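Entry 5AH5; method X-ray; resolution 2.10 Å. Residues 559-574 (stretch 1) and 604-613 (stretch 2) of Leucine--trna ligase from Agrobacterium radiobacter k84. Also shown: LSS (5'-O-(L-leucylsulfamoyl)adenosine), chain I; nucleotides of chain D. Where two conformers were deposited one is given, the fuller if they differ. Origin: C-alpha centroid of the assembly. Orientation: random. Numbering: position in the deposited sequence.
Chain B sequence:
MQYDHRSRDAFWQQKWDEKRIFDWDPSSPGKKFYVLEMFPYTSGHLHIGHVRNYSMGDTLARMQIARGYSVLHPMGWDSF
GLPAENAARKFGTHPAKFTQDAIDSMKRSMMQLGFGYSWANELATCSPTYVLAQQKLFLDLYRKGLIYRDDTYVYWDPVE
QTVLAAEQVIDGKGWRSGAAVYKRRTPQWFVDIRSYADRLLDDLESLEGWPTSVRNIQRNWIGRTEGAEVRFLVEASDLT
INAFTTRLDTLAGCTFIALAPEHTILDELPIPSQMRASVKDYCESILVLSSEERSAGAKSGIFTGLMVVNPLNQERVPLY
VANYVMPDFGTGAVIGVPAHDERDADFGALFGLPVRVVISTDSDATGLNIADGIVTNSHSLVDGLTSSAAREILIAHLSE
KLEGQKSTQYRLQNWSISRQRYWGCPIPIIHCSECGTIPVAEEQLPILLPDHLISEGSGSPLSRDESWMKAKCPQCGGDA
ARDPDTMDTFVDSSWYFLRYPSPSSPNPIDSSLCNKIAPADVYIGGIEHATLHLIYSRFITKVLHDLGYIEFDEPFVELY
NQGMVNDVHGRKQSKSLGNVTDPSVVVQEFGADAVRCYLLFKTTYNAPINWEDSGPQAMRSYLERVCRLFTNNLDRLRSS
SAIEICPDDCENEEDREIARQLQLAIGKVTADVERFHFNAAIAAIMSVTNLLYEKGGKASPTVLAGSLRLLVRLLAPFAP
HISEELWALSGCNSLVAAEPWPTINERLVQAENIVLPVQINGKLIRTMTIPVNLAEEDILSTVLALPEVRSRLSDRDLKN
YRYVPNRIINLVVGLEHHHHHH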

ATOM      1  N   LEU B 559       6.886  -0.843  -1.860  1.00 28.97           N
ATOM      2  CA  LEU B 559       5.484  -0.530  -2.066  1.00 28.30           C
ATOM      3  C   LEU B 559       5.271   0.116  -3.427  1.00 29.93           C
ATOM      4  O   LEU B 559       5.835   1.121  -3.720  1.00 35.23           O
ATOM      5  N   TYR B 560       4.390  -0.460  -4.212  1.00 29.28           N
ATOM      6  CA  TYR B 560       3.951   0.087  -5.444  1.00 27.72           C
ATOM      7  C   TYR B 560       2.442   0.408  -5.380  1.00 30.77           C
ATOM      8  O   TYR B 560       1.604  -0.455  -5.045  1.00 28.19           O
ATOM      9  N   ASN B 561       2.095   1.627  -5.748  1.00 25.51           N
ATOM     10  CA  ASN B 561       0.730   2.106  -5.773  1.00 25.60           C
ATOM     11  C   ASN B 561       0.140   2.124  -7.179  1.00 27.51           C
ATOM     12  O   ASN B 561       0.377   3.097  -7.918  1.00 33.81           O
ATOM     13  N   GLN B 562      -0.561   1.071  -7.602  1.00 25.11           N
ATOM     14  CA  GLN B 562      -1.219   1.087  -8.897  1.00 26.55           C
ATOM     15  C   GLN B 562      -2.156   2.308  -9.036  1.00 29.16           C
ATOM     16  O   GLN B 562      -2.817   2.729  -8.073  1.00 27.57           O
ATOM     17  N   GLY B 563      -2.227   2.826 -10.256  1.00 33.08           N
ATOM     18  CA  GLY B 563      -3.173   3.879 -10.588  1.00 32.72           C
ATOM     19  C   GLY B 563      -4.625   3.441 -10.574  1.00 30.33           C
ATOM     20  O   GLY B 563      -4.956   2.260 -10.832  1.00 28.76           O
ATOM     21  N   MET B 564      -5.482   4.418 -10.320  0.50 29.29           N
ATOM     22  CA  MET B 564      -6.922   4.322 -10.479  0.50 26.98           C
ATOM     23  C   MET B 564      -7.397   3.779 -11.834  0.50 27.19           C
ATOM     24  O   MET B 564      -6.866   4.161 -12.912  0.50 21.95           O
ATOM     25  N   VAL B 565      -8.375   2.867 -11.815  1.00 23.30           N
ATOM     26  CA  VAL B 565      -9.109   2.621 -13.004  1.00 24.07           C
ATOM     27  C   VAL B 565     -10.468   3.314 -12.905  1.00 30.22           C
ATOM     28  O   VAL B 565     -11.282   3.005 -11.949  1.00 27.53           O
ATOM     29  N   ASN B 566     -10.743   4.166 -13.902  1.00 26.30           N
ATOM     30  CA  ASN B 566     -11.922   5.034 -13.962  1.00 28.79           C
ATOM     31  C   ASN B 566     -12.742   4.566 -15.119  1.00 27.91           C
ATOM     32  O   ASN B 566     -12.386   3.570 -15.809  1.00 24.91           O
ATOM     33  N   ASP B 567     -13.892   5.207 -15.341  1.00 30.89           N
ATOM     34  CA  ASP B 567     -14.686   4.889 -16.554  1.00 29.98           C
ATOM     35  C   ASP B 567     -14.066   5.649 -17.780  1.00 30.29           C
ATOM     36  O   ASP B 567     -13.042   6.310 -17.624  1.00 27.73           O
ATOM     37  N   VAL B 568     -14.659   5.515 -18.969  1.00 31.74           N
ATOM     38  CA  VAL B 568     -14.121   6.150 -20.197  1.00 35.96           C
ATOM     39  C   VAL B 568     -13.958   7.642 -20.138  1.00 34.73           C
ATOM     40  O   VAL B 568     -13.070   8.156 -20.803  1.00 31.46           O
ATOM     41  N   HIS B 569     -14.799   8.319 -19.345  1.00 35.22           N
ATOM     42  CA  HIS B 569     -14.785   9.794 -19.184  1.00 34.84           C
ATOM     43  C   HIS B 569     -13.961  10.207 -18.009  1.00 32.92           C
ATOM     44  O   HIS B 569     -13.949  11.401 -17.646  1.00 33.12           O
ATOM     45  N   GLY B 570     -13.246   9.272 -17.388  1.00 31.75           N
ATOM     46  CA  GLY B 570     -12.367   9.640 -16.256  1.00 26.69           C
ATOM     47  C   GLY B 570     -13.099   9.784 -14.930  1.00 31.78           C
ATOM     48  O   GLY B 570     -12.533  10.309 -13.951  1.00 31.18           O
ATOM     49  N   ARG B 571     -14.331   9.296 -14.831  1.00 34.14           N
ATOM     50  CA  ARG B 571     -15.030   9.349 -13.491  1.00 35.26           C
ATOM     51  C   ARG B 571     -14.730   8.077 -12.705  1.00 31.31           C
ATOM     52  O   ARG B 571     -14.690   6.985 -13.264  1.00 27.72           O
ATOM     53  N   LYS B 572     -14.487   8.219 -11.422  1.00 33.12           N
ATOM     54  CA  LYS B 572     -14.495   7.032 -10.530  1.00 37.67           C
ATOM     55  C   LYS B 572     -15.712   6.106 -10.832  1.00 37.10           C
ATOM     56  O   LYS B 572     -16.840   6.578 -11.118  1.00 31.61           O
ATOM     57  N   GLN B 573     -15.459   4.801 -10.914  1.00 35.68           N
ATOM     58  CA  GLN B 573     -16.505   3.812 -11.108  1.00 36.79           C
ATOM     59  C   GLN B 573     -17.272   3.654  -9.808  1.00 39.65           C
ATOM     60  O   GLN B 573     -16.667   3.679  -8.720  1.00 44.35           O
ATOM     61  N   SER B 574     -18.605   3.596  -9.912  1.00 41.48           N
ATOM     62  CA  SER B 574     -19.470   3.372  -8.719  1.00 42.42           C
ATOM     63  C   SER B 574     -20.861   3.009  -9.116  1.00 42.78           C
ATOM     64  O   SER B 574     -21.328   3.382 -10.215  1.00 32.60           O
ATOM     65  N   THR B 604       1.702   3.969 -17.524  1.00 28.52           N
ATOM     66  CA  THR B 604       2.598   3.661 -16.440  1.00 27.84           C
ATOM     67  C   THR B 604       1.767   2.996 -15.293  1.00 28.57           C
ATOM     68  O   THR B 604       0.611   3.384 -15.075  1.00 28.98           O
ATOM     69  N   TYR B 605       2.389   2.088 -14.529  1.00 25.89           N
ATOM     70  CA  TYR B 605       1.707   1.322 -13.501  1.00 27.29           C
ATOM     71  C   TYR B 605       0.978   2.222 -12.500  1.00 31.04           C
ATOM     72  O   TYR B 605      -0.106   1.882 -12.021  1.00 32.64           O
ATOM     73  N   ASN B 606       1.589   3.348 -12.151  1.00 31.45           N
ATOM     74  CA  ASN B 606       1.038   4.247 -11.170  1.00 28.19           C
ATOM     75  C   ASN B 606       0.159   5.374 -11.723  1.00 30.38           C
ATOM     76  O   ASN B 606      -0.286   6.181 -10.937  1.00 32.17           O
ATOM     77  N   ALA B 607      -0.178   5.363 -13.015  1.00 31.47           N
ATOM     78  CA  ALA B 607      -1.040   6.384 -13.570  1.00 30.31           C
ATOM     79  C   ALA B 607      -2.443   5.869 -13.856  1.00 30.08           C
ATOM     80  O   ALA B 607      -2.617   4.671 -14.134  1.00 27.41           O
ATOM     81  N   PRO B 608      -3.425   6.792 -13.927  1.00 29.57           N
ATOM     82  CA  PRO B 608      -4.865   6.421 -14.163  1.00 29.22           C
ATOM     83  C   PRO B 608      -5.132   5.868 -15.515  1.00 31.06           C
ATOM     84  O   PRO B 608      -4.451   6.240 -16.444  1.00 28.71           O
ATOM     85  N   ILE B 609      -6.060   4.917 -15.608  1.00 26.70           N
ATOM     86  CA  ILE B 609      -6.595   4.421 -16.848  1.00 24.71           C
ATOM     87  C   ILE B 609      -8.057   4.810 -16.924  1.00 29.55           C
ATOM     88  O   ILE B 609      -8.828   4.561 -15.940  1.00 29.93           O
ATOM     89  N   ASN B 610      -8.467   5.355 -18.076  1.00 28.72           N
ATOM     90  CA  ASN B 610      -9.876   5.522 -18.405  1.00 30.17           C
ATOM     91  C   ASN B 610     -10.356   4.329 -19.146  1.00 32.35           C
ATOM     92  O   ASN B 610     -10.055   4.177 -20.309  1.00 31.82           O
ATOM     93  N   TRP B 611     -11.135   3.455 -18.469  1.00 31.59           N
ATOM     94  CA  TRP B 611     -11.406   2.150 -19.014  1.00 30.95           C
ATOM     95  C   TRP B 611     -12.447   2.241 -20.119  1.00 41.65           C
ATOM     96  O   TRP B 611     -13.473   2.873 -19.918  1.00 45.62           O
ATOM     97  N   GLU B 612     -12.183   1.580 -21.251  1.00 50.76           N
ATOM     98  CA  GLU B 612     -13.158   1.349 -22.343  1.00 60.95           C
ATOM     99  C   GLU B 612     -13.392  -0.170 -22.467  1.00 54.34           C
ATOM    100  O   GLU B 612     -12.408  -0.889 -22.580  1.00 52.75           O
ATOM    101  N   ASP B 613     -14.642  -0.653 -22.482  1.00 56.52           N
ATOM    102  CA  ASP B 613     -14.952  -2.110 -22.653  1.00 61.08           C
ATOM    103  C   ASP B 613     -14.396  -2.734 -23.935  1.00 50.65           C
ATOM    104  O   ASP B 613     -14.100  -3.945 -23.985  1.00 50.50           O
TER

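Four backbone hydrogen bonds join the stretches: Asn566 N to Ile609 O (2.8 Å), Gly563 N to Tyr605 O, Ile609 N to Met564 O and Trp611 N to Asn566 O (each 2.9 Å). The middle of this ladder is parallel, placing Val565 and Ile609 on one face, Asn566 and Asn610 on the other. Beside it, Arg571 NE, just past the Asp567 to Gly570 turn, meets Asp567 OD2 in a 2.8 Å salt bridge; Asp567 (p) points away from stretch 2. Gln573 (m) points toward it, and its NE2 donates to Asn566 O (3.2 Å). Water 1 links Asn561 O (2.7 Å) to Asn606 O (2.8 Å); water 2 links Asn561 N (2.9 Å) to Tyr605 OH (2.7 Å). The bound 5'-O-(L-leucylsulfamoyl)adenosine (LSS) hydrogen-bonds to stretch 1: Val565 N donates to its N1 (2.8 Å), its N6 to Val565 O (3.1 Å), and Gln562 NE2 to its N3 (2.9 Å). Tyr560 (m) sets its ring edge toward the face of Tyr605 (p), centroids 5.5 Å apart. Gly563 has no side chain; a CB here would point toward stretch 2 and clash with Ala607 O. Val565 CG1 (t) packs on Trp611 CB (3.8 Å), Asn566 CB (m) lies 3.7 Å from Asn610 OD1 (m), and Val568 CG1 (m) presses to 2.9 Å from Trp611 O.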

ATOM      1  CB  LEU B 559       4.988   0.431  -0.986  1.00 26.81           C
ATOM      2  CG  LEU B 559       3.640   1.074  -1.154  1.00 27.80           C
ATOM      3  CD1 LEU B 559       2.569   0.008  -0.868  1.00 33.08           C
ATOM      4  CD2 LEU B 559       3.408   2.192  -0.160  1.00 30.24           C
ATOM      5  CB  TYR B 560       4.188  -0.962  -6.490  1.00 28.89           C
ATOM      6  CG  TYR B 560       5.673  -1.187  -6.790  1.00 30.62           C
ATOM      7  CD1 TYR B 560       6.419  -0.261  -7.553  1.00 31.03           C
ATOM      8  CD2 TYR B 560       6.327  -2.283  -6.291  1.00 33.04           C
ATOM      9  CE1 TYR B 560       7.767  -0.479  -7.829  1.00 29.09           C
ATOM     10  CE2 TYR B 560       7.682  -2.506  -6.535  1.00 33.57           C
ATOM     11  CZ  TYR B 560       8.391  -1.620  -7.333  1.00 36.02           C
ATOM     12  OH  TYR B 560       9.717  -1.893  -7.579  1.00 37.85           O
ATOM     13  CB  ASN B 561       0.673   3.544  -5.220  1.00 27.48           C
ATOM     14  CG  ASN B 561       1.092   3.661  -3.781  1.00 29.10           C
ATOM     15  OD1 ASN B 561       1.826   4.551  -3.460  1.00 33.09           O
ATOM     16  ND2 ASN B 561       0.564   2.823  -2.888  1.00 34.59           N
ATOM     17  CB  GLN B 562      -1.953  -0.201  -9.263  1.00 25.70           C
ATOM     18  CG  GLN B 562      -3.402  -0.377  -8.679  1.00 27.84           C
ATOM     19  CD  GLN B 562      -3.434  -0.365  -7.190  1.00 27.04           C
ATOM     20  OE1 GLN B 562      -2.406  -0.535  -6.547  1.00 25.68           O
ATOM     21  NE2 GLN B 562      -4.626  -0.151  -6.612  1.00 29.54           N
ATOM     22  CB  MET B 564      -7.439   5.745 -10.298  0.50 30.05           C
ATOM     23  CG  MET B 564      -8.940   5.879 -10.210  0.50 30.99           C
ATOM     24  SD  MET B 564      -9.655   4.935  -8.855  0.50 35.42           S
ATOM     25  CE  MET B 564      -8.342   5.007  -7.656  0.50 33.40           C
ATOM     26  CB  VAL B 565      -9.296   1.172 -13.314  1.00 25.01           C
ATOM     27  CG1 VAL B 565      -9.909   1.028 -14.688  1.00 24.93           C
ATOM     28  CG2 VAL B 565      -7.983   0.428 -13.241  1.00 29.04           C
ATOM     29  CB  ASN B 566     -11.525   6.497 -14.191  1.00 33.25           C
ATOM     30  CG  ASN B 566     -10.768   7.095 -13.039  1.00 35.58           C
ATOM     31  OD1 ASN B 566     -11.184   7.014 -11.871  1.00 30.76           O
ATOM     32  ND2 ASN B 566      -9.666   7.757 -13.361  1.00 32.26           N
ATOM     33  CB  ASP B 567     -16.192   5.147 -16.349  1.00 32.93           C
ATOM     34  CG  ASP B 567     -16.560   6.660 -16.347  1.00 38.34           C
ATOM     35  OD1 ASP B 567     -15.704   7.527 -16.744  1.00 33.03           O
ATOM     36  OD2 ASP B 567     -17.718   6.952 -15.913  1.00 33.88           O
ATOM     37  CB  VAL B 568     -14.952   5.892 -21.490  1.00 39.99           C
ATOM     38  CG1 VAL B 568     -14.739   4.511 -21.980  1.00 48.86           C
ATOM     39  CG2 VAL B 568     -16.442   6.200 -21.342  1.00 36.56           C
ATOM     40  CB  HIS B 569     -16.220  10.376 -18.970  1.00 41.33           C
ATOM     41  CG  HIS B 569     -17.276   9.785 -19.855  1.00 45.20           C
ATOM     42  ND1 HIS B 569     -17.435  10.153 -21.176  1.00 47.21           N
ATOM     43  CD2 HIS B 569     -18.254   8.879 -19.593  1.00 49.69           C
ATOM     44  CE1 HIS B 569     -18.444   9.477 -21.699  1.00 52.28           C
ATOM     45  NE2 HIS B 569     -18.959   8.696 -20.760  1.00 54.59           N
ATOM     46  CB  ARG B 571     -16.533   9.470 -13.640  1.00 37.48           C
ATOM     47  CG  ARG B 571     -16.925  10.521 -14.673  1.00 40.36           C
ATOM     48  CD  ARG B 571     -18.438  10.574 -14.793  1.00 42.46           C
ATOM     49  NE  ARG B 571     -18.951   9.379 -15.461  1.00 43.78           N
ATOM     50  CZ  ARG B 571     -20.238   9.002 -15.483  1.00 45.33           C
ATOM     51  NH1 ARG B 571     -21.203   9.724 -14.880  1.00 41.34           N
ATOM     52  NH2 ARG B 571     -20.571   7.896 -16.144  1.00 41.49           N
ATOM     53  CB  LYS B 572     -14.454   7.509  -9.087  1.00 40.05           C
ATOM     54  CG  LYS B 572     -14.579   6.415  -8.070  1.00 50.63           C
ATOM     55  CD  LYS B 572     -14.438   6.939  -6.658  1.00 59.70           C
ATOM     56  CE  LYS B 572     -14.946   5.891  -5.673  1.00 67.53           C
ATOM     57  NZ  LYS B 572     -14.321   6.139  -4.346  1.00 74.85           N
ATOM     58  CB  GLN B 573     -15.954   2.484 -11.559  1.00 41.61           C
ATOM     59  CG  GLN B 573     -15.173   2.604 -12.867  1.00 41.71           C
ATOM     60  CD  GLN B 573     -15.119   1.333 -13.653  1.00 40.44           C
ATOM     61  OE1 GLN B 573     -15.608   0.286 -13.220  1.00 39.70           O
ATOM     62  NE2 GLN B 573     -14.543   1.416 -14.840  1.00 37.78           N
ATOM     63  CB  SER B 574     -19.534   4.576  -7.767  1.00 45.56           C
ATOM     64  OG  SER B 574     -20.582   5.459  -8.116  1.00 52.84           O
ATOM     65  CB  THR B 604       3.182   4.975 -15.959  1.00 31.52           C
ATOM     66  OG1 THR B 604       3.562   5.752 -17.114  1.00 38.38           O
ATOM     67  CG2 THR B 604       4.421   4.762 -15.035  1.00 31.54           C
ATOM     68  CB  TYR B 605       2.656   0.348 -12.766  1.00 25.06           C
ATOM     69  CG  TYR B 605       3.461   1.015 -11.730  1.00 26.93           C
ATOM     70  CD1 TYR B 605       4.701   1.578 -12.034  1.00 29.69           C
ATOM     71  CD2 TYR B 605       3.035   1.097 -10.440  1.00 29.80           C
ATOM     72  CE1 TYR B 605       5.470   2.199 -11.043  1.00 28.56           C
ATOM     73  CE2 TYR B 605       3.794   1.741  -9.461  1.00 28.80           C
ATOM     74  CZ  TYR B 605       4.990   2.307  -9.782  1.00 28.74           C
ATOM     75  OH  TYR B 605       5.728   2.949  -8.794  1.00 36.50           O
ATOM     76  CB  ASN B 606       2.127   4.818 -10.294  1.00 29.15           C
ATOM     77  CG  ASN B 606       3.184   5.608 -11.104  1.00 31.48           C
ATOM     78  OD1 ASN B 606       3.128   5.695 -12.298  1.00 31.94           O
ATOM     79  ND2 ASN B 606       4.127   6.152 -10.419  1.00 36.01           N
ATOM     80  CB  ALA B 607      -0.446   6.937 -14.867  1.00 29.81           C
ATOM     81  CB  PRO B 608      -5.645   7.750 -13.991  1.00 30.18           C
ATOM     82  CG  PRO B 608      -4.656   8.738 -13.394  1.00 31.62           C
ATOM     83  CD  PRO B 608      -3.247   8.211 -13.513  1.00 29.46           C
ATOM     84  CB  ILE B 609      -6.479   2.899 -16.969  1.00 23.02           C
ATOM     85  CG1 ILE B 609      -5.030   2.481 -17.161  1.00 23.69           C
ATOM     86  CG2 ILE B 609      -7.290   2.358 -18.127  1.00 23.93           C
ATOM     87  CD1 ILE B 609      -4.743   1.000 -17.185  1.00 21.96           C
ATOM     88  CB  ASN B 610     -10.132   6.851 -19.137  1.00 30.28           C
ATOM     89  CG  ASN B 610      -9.809   8.056 -18.241  1.00 29.55           C
ATOM     90  OD1 ASN B 610      -9.708   7.943 -17.027  1.00 26.80           O
ATOM     91  ND2 ASN B 610      -9.525   9.159 -18.844  1.00 33.94           N
ATOM     92  CB  TRP B 611     -11.905   1.160 -17.927  1.00 34.69           C
ATOM     93  CG  TRP B 611     -12.427  -0.076 -18.519  1.00 31.64           C
ATOM     94  CD1 TRP B 611     -13.680  -0.284 -18.946  1.00 35.63           C
ATOM     95  CD2 TRP B 611     -11.696  -1.276 -18.805  1.00 32.70           C
ATOM     96  NE1 TRP B 611     -13.783  -1.548 -19.506  1.00 37.80           N
ATOM     97  CE2 TRP B 611     -12.572  -2.167 -19.403  1.00 31.50           C
ATOM     98  CE3 TRP B 611     -10.396  -1.683 -18.579  1.00 34.13           C
ATOM     99  CZ2 TRP B 611     -12.180  -3.397 -19.822  1.00 36.59           C
ATOM    100  CZ3 TRP B 611     -10.016  -2.926 -18.979  1.00 32.18           C
ATOM    101  CH2 TRP B 611     -10.876  -3.757 -19.600  1.00 34.57           C
ATOM    102  CB  GLU B 612     -12.568   1.855 -23.679  1.00 67.32           C
ATOM    103  CG  GLU B 612     -12.066   3.299 -23.654  1.00 75.93           C
ATOM    104  CD  GLU B 612     -10.929   3.611 -24.618  1.00 82.27           C
ATOM    105  OE1 GLU B 612      -9.777   3.102 -24.438  1.00 80.68           O
ATOM    106  OE2 GLU B 612     -11.191   4.419 -25.538  1.00 75.38           O
ATOM    107  CB  ASP B 613     -16.454  -2.405 -22.652  1.00 65.63           C
ATOM    108  CG  ASP B 613     -17.102  -2.217 -21.290  1.00 77.06           C
ATOM    109  OD1 ASP B 613     -17.051  -3.164 -20.442  1.00 59.11           O
ATOM    110  OD2 ASP B 613     -17.699  -1.118 -21.120  1.00 73.21           O
TER
HETATM  111  C1  LSS I1818      -9.179  -2.724   0.421  1.00 26.69           C
HETATM  112  N1  LSS I1818      -8.387   1.130  -9.597  1.00 26.41           N
HETATM  113  O1  LSS I1818      -8.874  -1.585   0.142  1.00 28.41           O
HETATM  114  S1  LSS I1818     -10.504  -2.991  -1.640  1.00 26.30           S
HETATM  115  C2  LSS I1818      -7.241   0.660  -9.109  1.00 29.83           C
HETATM  116  N2  LSS I1818      -9.951  -3.478  -0.340  1.00 25.39           N
HETATM  117  O2  LSS I1818      -6.501   0.216  -4.247  1.00 28.72           O
HETATM  118  N3  LSS I1818      -7.168  -0.062  -7.970  1.00 30.16           N
HETATM  119  O3  LSS I1818      -5.096  -2.013  -3.434  1.00 27.32           O
HETATM  120  C4  LSS I1818      -8.314  -0.325  -7.299  1.00 29.75           C
HETATM  121  N4  LSS I1818      -9.404  -4.566   2.094  1.00 23.97           N
HETATM  122  O4  LSS I1818      -7.797  -2.982  -5.061  1.00 25.84           O
HETATM  123  C5  LSS I1818      -9.526   0.214  -7.713  1.00 30.17           C
HETATM  124  O5  LSS I1818      -9.274  -2.707  -2.618  1.00 29.97           O
HETATM  125  C6  LSS I1818      -9.551   0.973  -8.871  1.00 31.26           C
HETATM  126  N6  LSS I1818     -10.743   1.450  -9.313  1.00 27.78           N
HETATM  127  C7  LSS I1818      -6.511  -3.920   3.047  1.00 20.27           C
HETATM  128  N7  LSS I1818     -10.477  -0.171  -6.822  1.00 32.34           N
HETATM  129  C8  LSS I1818      -9.866  -0.887  -5.840  1.00 30.58           C
HETATM  130  C9  LSS I1818      -7.177  -3.464   1.746  1.00 22.91           C
HETATM  131  N9  LSS I1818      -8.550  -0.998  -6.162  1.00 30.27           N
HETATM  132  CA  LSS I1818      -8.708  -3.306   1.722  1.00 26.07           C
HETATM  133  C10 LSS I1818      -6.630  -2.796   4.087  1.00 24.17           C
HETATM  134  C11 LSS I1818      -5.036  -4.347   2.717  1.00 20.24           C
HETATM  135  O1A LSS I1818     -11.278  -1.743  -1.687  1.00 25.13           O
HETATM  136  C21 LSS I1818      -7.500  -1.636  -5.393  1.00 25.88           C
HETATM  137  C22 LSS I1818      -7.259  -0.950  -4.093  1.00 26.36           C
HETATM  138  C23 LSS I1818      -6.541  -2.023  -3.271  1.00 27.04           C
HETATM  139  C24 LSS I1818      -7.186  -3.278  -3.821  1.00 25.13           C
HETATM  140  C25 LSS I1818      -8.372  -3.750  -2.978  1.00 27.58           C
HETATM  141  O2A LSS I1818     -11.235  -4.024  -2.343  1.00 20.07           O
ATOM    142  P     A D  14       5.891   6.035 -19.561  1.00 32.19           P
ATOM    143  OP1   A D  14       5.760   4.912 -18.537  1.00 35.58           O
ATOM    144  OP2   A D  14       6.120   7.367 -19.093  1.00 29.50           O
ATOM    145  O5'   A D  14       6.965   5.596 -20.656  1.00 31.20           O
ATOM    146  C5'   A D  14       6.827   4.370 -21.356  1.00 28.51           C
ATOM    147  C4'   A D  14       8.011   4.167 -22.243  1.00 31.87           C
ATOM    148  O4'   A D  14       7.940   5.077 -23.383  1.00 33.74           O
ATOM    149  C3'   A D  14       9.362   4.452 -21.599  1.00 32.22           C
ATOM    150  O3'   A D  14       9.830   3.329 -20.834  1.00 31.15           O
ATOM    151  C2'   A D  14      10.237   4.739 -22.819  1.00 28.77           C
ATOM    152  O2'   A D  14      10.673   3.566 -23.464  1.00 26.04           O
ATOM    153  C1'   A D  14       9.252   5.423 -23.767  1.00 30.19           C
ATOM    154  N9    A D  14       9.351   6.875 -23.889  1.00 32.05           N
ATOM    155  C8    A D  14       8.462   7.848 -23.513  1.00 33.18           C
ATOM    156  N7    A D  14       8.816   9.054 -23.872  1.00 29.95           N
ATOM    157  C5    A D  14      10.017   8.863 -24.536  1.00 33.50           C
ATOM    158  C6    A D  14      10.899   9.754 -25.172  1.00 34.83           C
ATOM    159  N6    A D  14      10.715  11.073 -25.208  1.00 33.40           N
ATOM    160  N1    A D  14      12.022   9.241 -25.726  1.00 33.75           N
ATOM    161  C2    A D  14      12.207   7.916 -25.692  1.00 30.16           C
ATOM    162  N3    A D  14      11.431   6.972 -25.153  1.00 33.21           N
ATOM    163  C4    A D  14      10.349   7.523 -24.570  1.00 33.09           C
HETATM  164  O   HOH W   1      -0.748   5.567  -8.267  1.00 32.67           O
HETATM  165  O   HOH W   2       4.186   3.388  -6.642  1.00 45.61           O